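Local coordinates for protein pectinesterase inhibitor (Actinidia chinensis, PDB 1XG2) that inhibits plant pectin methylesterase by forming a protein-protein complex with the enzyme, and may take part in regulating fruit ripening, at residues 57-62 with 126-131; 91-94 with 100-103. All coordinates share one frame; numbering follows the deposited sequence.

Interaction 1: residues 57-62 with 126-131; sequences ASLTNQ and PTQLHQ
L59 reaches from near the C-terminal end of helix 34-60 over the start of helix 127-149, where its two methyls overlap P126, Q128 and L129. CD1 meets the proline ring at its outer carbon, 4.1 Å from P126 CG, the two side chains sliding past each other in opposite directions. The same methyl also rests against L129 of helix 127-149, with L59 CD1 4.2 Å from L129 CB. The other branch turns to the amide of Q128: L59 CD2 lies 4.2 Å from Q128 NE2, a van der Waals touch with no hydrogen bond. With CG opposite the carbonyl carbon (chi1 -68°), the L59 side chain extends toward helix 127-149; the nearest CA atoms across the segments, L59 CA and P126 CA, are 8.7 Å apart, so side chains alone make the contact. It joins two helices of the inhibitor's four-helix bundle, beside the start of helix 127-149. P126 is the N-cap of that helix, and its carbonyl O accepts the backbone N-H of H130, so L59 touches the residue that starts the helix. Y72 of helix 66-95 packs against both L59 and P126. Deeper in, L129 is buried against T52 and I56 of helix 34-60, whereas Q128 lies at the surface beside I55.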
loop_
_atom_site.group_PDB
_atom_site.type_symbol
_atom_site.label_atom_id
_atom_site.label_comp_id
_atom_site.label_asym_id
_atom_site.label_seq_id
_atom_site.Cartn_x
_atom_site.Cartn_y
_atom_site.Cartn_z
ATOM N N ALA B 57 -1.306 0.564 24.174
ATOM C CA ALA B 57 -1.323 1.760 25.015
ATOM C C ALA B 57 -0.626 1.454 26.357
ATOM O O ALA B 57 0.179 2.250 26.854
ATOM C CB ALA B 57 -2.733 2.221 25.225
ATOM N N SER B 58 -0.886 0.267 26.896
ATOM C CA SER B 58 -0.312 -0.140 28.182
ATOM C C SER B 58 1.206 -0.332 28.086
ATOM O O SER B 58 1.943 0.113 28.968
ATOM C CB SER B 58 -1.034 -1.401 28.706
ATOM O OG SER B 58 -0.608 -1.770 30.007
ATOM N N LEU B 59 1.683 -0.946 26.999
ATOM C CA LEU B 59 3.118 -1.120 26.761
ATOM C C LEU B 59 3.865 0.210 26.600
ATOM O O LEU B 59 4.981 0.361 27.100
ATOM C CB LEU B 59 3.351 -1.997 25.522
ATOM C CG LEU B 59 2.921 -3.457 25.680
ATOM C CD1 LEU B 59 2.874 -4.188 24.344
ATOM C CD2 LEU B 59 3.855 -4.183 26.637
ATOM N N THR B 60 3.239 1.147 25.891
ATOM C CA THR B 60 3.731 2.514 25.709
ATOM C C THR B 60 3.872 3.238 27.056
ATOM O O THR B 60 4.873 3.894 27.318
ATOM C CB THR B 60 2.733 3.308 24.815
ATOM O OG1 THR B 60 2.686 2.737 23.497
ATOM C CG2 THR B 60 3.203 4.735 24.585
ATOM N N ASN B 61 2.848 3.099 27.892
ATOM C CA ASN B 61 2.757 3.783 29.181
ATOM C C ASN B 61 3.850 3.359 30.179
ATOM O O ASN B 61 4.023 4.002 31.225
ATOM C CB ASN B 61 1.364 3.524 29.769
ATOM C CG ASN B 61 1.026 4.444 30.933
ATOM O OD1 ASN B 61 0.987 5.665 30.786
ATOM N ND2 ASN B 61 0.755 3.852 32.093
ATOM N N GLN B 62 4.572 2.277 29.883
ATOM C CA GLN B 62 5.674 1.820 30.737
ATOM C C GLN B 62 7.038 1.906 30.043
ATOM O O GLN B 62 8.033 1.397 30.548
ATOM C CB GLN B 62 5.420 0.386 31.207
ATOM C CG GLN B 62 5.287 -0.643 30.094
ATOM C CD GLN B 62 5.477 -2.053 30.582
ATOM O OE1 GLN B 62 6.565 -2.411 31.045
ATOM N NE2 GLN B 62 4.428 -2.874 30.464
ATOM N N PRO B 126 7.609 -7.318 22.320
ATOM C CA PRO B 126 7.093 -8.134 23.420
ATOM C C PRO B 126 6.286 -9.308 22.878
ATOM O O PRO B 126 5.514 -9.142 21.931
ATOM C CB PRO B 126 6.202 -7.170 24.195
ATOM C CG PRO B 126 6.602 -5.830 23.755
ATOM C CD PRO B 126 7.068 -5.954 22.353
ATOM N N THR B 127 6.503 -10.485 23.453
ATOM C CA THR B 127 5.766 -11.686 23.083
ATOM C C THR B 127 4.262 -11.466 23.049
ATOM O O THR B 127 3.603 -11.932 22.126
ATOM C CB THR B 127 6.099 -12.829 24.050
ATOM O OG1 THR B 127 7.490 -13.142 23.928
ATOM C CG2 THR B 127 5.398 -14.112 23.623
ATOM N N GLN B 128 3.731 -10.755 24.043
ATOM C CA GLN B 128 2.299 -10.442 24.128
ATOM C C GLN B 128 1.780 -9.777 22.845
ATOM O O GLN B 128 0.685 -10.077 22.362
ATOM C CB GLN B 128 2.032 -9.497 25.306
ATOM C CG GLN B 128 0.554 -9.272 25.579
ATOM C CD GLN B 128 0.240 -8.324 26.735
ATOM O OE1 GLN B 128 -0.863 -8.393 27.275
ATOM N NE2 GLN B 128 1.164 -7.432 27.088
ATOM N N LEU B 129 2.556 -8.838 22.325
ATOM C CA LEU B 129 2.160 -8.105 21.127
ATOM C C LEU B 129 2.360 -8.968 19.883
ATOM O O LEU B 129 1.537 -8.941 18.972
ATOM C CB LEU B 129 2.949 -6.805 21.035
ATOM C CG LEU B 129 2.630 -5.874 19.867
ATOM C CD1 LEU B 129 1.159 -5.542 19.832
ATOM C CD2 LEU B 129 3.479 -4.612 19.998
ATOM N N HIS B 130 3.460 -9.713 19.822
ATOM C CA HIS B 130 3.672 -10.636 18.713
ATOM C C HIS B 130 2.463 -11.580 18.592
ATOM O O HIS B 130 1.921 -11.757 17.509
ATOM C CB HIS B 130 4.998 -11.397 18.865
ATOM C CG HIS B 130 5.197 -12.472 17.846
ATOM N ND1 HIS B 130 5.079 -12.244 16.493
ATOM C CD2 HIS B 130 5.495 -13.788 17.980
ATOM C CE1 HIS B 130 5.303 -13.369 15.837
ATOM N NE2 HIS B 130 5.558 -14.322 16.716
ATOM N N GLN B 131 1.991 -12.122 19.712
ATOM C CA GLN B 131 0.862 -13.053 19.672
ATOM C C GLN B 131 -0.428 -12.365 19.249
ATOM O O GLN B 131 -1.225 -12.941 18.495
ATOM C CB GLN B 131 0.681 -13.775 21.012
ATOM C CG GLN B 131 1.785 -14.802 21.307
ATOM C CD GLN B 131 1.819 -15.948 20.308
ATOM O OE1 GLN B 131 0.828 -16.662 20.140
ATOM N NE2 GLN B 131 2.948 -16.115 19.634
#

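Interaction 2: residues 91-94 with 100-103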
loop_
_atom_site.group_PDB
_atom_site.type_symbol
_atom_site.label_atom_id
_atom_site.label_comp_id
_atom_site.label_asym_id
_atom_site.label_seq_id
_atom_site.Cartn_x
_atom_site.Cartn_y
_atom_site.Cartn_z
ATOM N N GLN B 91 -20.414 -2.902 6.804
ATOM C CA GLN B 91 -21.363 -2.237 5.907
ATOM C C GLN B 91 -21.229 -2.770 4.487
ATOM O O GLN B 91 -22.212 -2.938 3.781
ATOM C CB GLN B 91 -21.135 -0.720 5.899
ATOM C CG GLN B 91 -21.367 -0.001 7.229
ATOM C CD GLN B 91 -20.969 1.495 7.162
ATOM O OE1 GLN B 91 -21.828 2.381 7.271
ATOM N NE2 GLN B 91 -19.670 1.770 6.975
ATOM N N PHE B 92 -19.994 -3.029 4.064
ATOM C CA PHE B 92 -19.746 -3.569 2.735
ATOM C C PHE B 92 -20.357 -4.972 2.594
ATOM O O PHE B 92 -20.949 -5.308 1.562
ATOM C CB PHE B 92 -18.232 -3.616 2.438
ATOM C CG PHE B 92 -17.602 -2.271 2.174
ATOM C CD1 PHE B 92 -16.474 -1.869 2.890
ATOM C CD2 PHE B 92 -18.108 -1.419 1.200
ATOM C CE1 PHE B 92 -15.881 -0.639 2.654
ATOM C CE2 PHE B 92 -17.502 -0.187 0.946
ATOM C CZ PHE B 92 -16.393 0.201 1.675
ATOM N N LEU B 93 -20.228 -5.789 3.633
ATOM C CA LEU B 93 -20.802 -7.133 3.600
ATOM C C LEU B 93 -22.342 -7.049 3.483
ATOM O O LEU B 93 -22.941 -7.753 2.674
ATOM C CB LEU B 93 -20.363 -7.940 4.831
ATOM C CG LEU B 93 -20.890 -9.367 5.007
ATOM C CD1 LEU B 93 -20.719 -10.206 3.761
ATOM C CD2 LEU B 93 -20.196 -10.036 6.203
ATOM N N THR B 94 -22.952 -6.164 4.265
ATOM C CA THR B 94 -24.407 -5.943 4.236
ATOM C C THR B 94 -24.891 -5.537 2.849
ATOM O O THR B 94 -25.911 -6.018 2.365
ATOM C CB THR B 94 -24.778 -4.853 5.235
ATOM O OG1 THR B 94 -24.398 -5.252 6.563
ATOM C CG2 THR B 94 -26.319 -4.649 5.295
ATOM N N SER B 100 -15.019 -4.781 -1.928
ATOM C CA SER B 100 -14.604 -3.837 -0.900
ATOM C C SER B 100 -14.367 -4.548 0.421
ATOM O O SER B 100 -13.452 -4.204 1.150
ATOM C CB SER B 100 -15.618 -2.707 -0.718
ATOM O OG SER B 100 -15.691 -1.914 -1.890
ATOM N N LEU B 101 -15.181 -5.552 0.721
ATOM C CA LEU B 101 -14.999 -6.313 1.953
ATOM C C LEU B 101 -13.603 -6.920 1.981
ATOM O O LEU B 101 -12.913 -6.811 2.987
ATOM C CB LEU B 101 -16.053 -7.408 2.069
ATOM C CG LEU B 101 -15.823 -8.489 3.122
ATOM C CD1 LEU B 101 -15.888 -7.876 4.501
ATOM C CD2 LEU B 101 -16.879 -9.564 2.970
ATOM N N ASN B 102 -13.179 -7.532 0.880
ATOM C CA ASN B 102 -11.844 -8.142 0.844
ATOM C C ASN B 102 -10.751 -7.088 1.084
ATOM O O ASN B 102 -9.923 -7.234 1.974
ATOM C CB ASN B 102 -11.610 -8.889 -0.469
ATOM C CG ASN B 102 -10.324 -9.660 -0.461
ATOM O OD1 ASN B 102 -9.215 -9.088 -0.396
ATOM N ND2 ASN B 102 -10.447 -10.961 -0.540
ATOM N N ILE B 103 -10.809 -5.998 0.334
ATOM C CA ILE B 103 -9.835 -4.916 0.449
ATOM C C ILE B 103 -9.717 -4.388 1.891
ATOM O O ILE B 103 -8.600 -4.189 2.392
ATOM C CB ILE B 103 -10.220 -3.768 -0.513
ATOM C CG1 ILE B 103 -10.137 -4.229 -1.976
ATOM C CG2 ILE B 103 -9.344 -2.529 -0.263
ATOM C CD1 ILE B 103 -8.772 -4.608 -2.449
#
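F92 lays its ring against S100, and the serine methylene stands over one face almost at the ring centre. S100 CB is 3.4 Å from the centroid of the F92 ring and 13° off the ring normal, a CH-pi contact. F92 CG lies opposite its own carbonyl carbon (chi1 -73°), carrying the ring across to helix 98-118. At the base of the side chain, F92 CB is 4.0 Å from L101 N; F92 CA and L101 CA, the nearest CA pair across the segments, are 5.5 Å apart. With an alanine in place of F92 the S100 methylene is likely to lose its aromatic cover, opening a gap between the two helices. L93 follows with a purely aliphatic contact: L93 CD1 lies 4.0 Å from L101 CD2, the two side chains side by side and pointing the same way. Both leucines also touch I42 of helix 34-60, and L101 meets V143 of helix 127-149, so they enter the interior of the four-helix bundle. The two segments belong to an alpha-helical hairpin, helices 66-95 and 98-118 being joined by a very short turn. Between these segments the contact is van der Waals and CH-pi, so shape rather than polar bonds matches them, while S100 OG is hydrogen-bonded by D97 of the turn and by R140 of the pectinesterase chain.

Interactions 1 and 2 lie on opposite sides of the chain's centre, their own centres about 30 Å apart and with no touch between them. They use different helices: interaction 1 pairs 34-60 with 127-149, while interaction 2 pairs the consecutive helices 66-95 and 98-118, nested in the chain between the segments of interaction 1. Both are carbon-rich and lack hydrogen bonds across. In interaction 1, partly buried and touched by no other protein chain of the assembly, an exposed glutamine amide borders the leucine. Interaction 2 is more deeply buried and adds an aromatic face; its leucines reach the bundle interior, while polar groups of S100 and N102 bond to the enzyme.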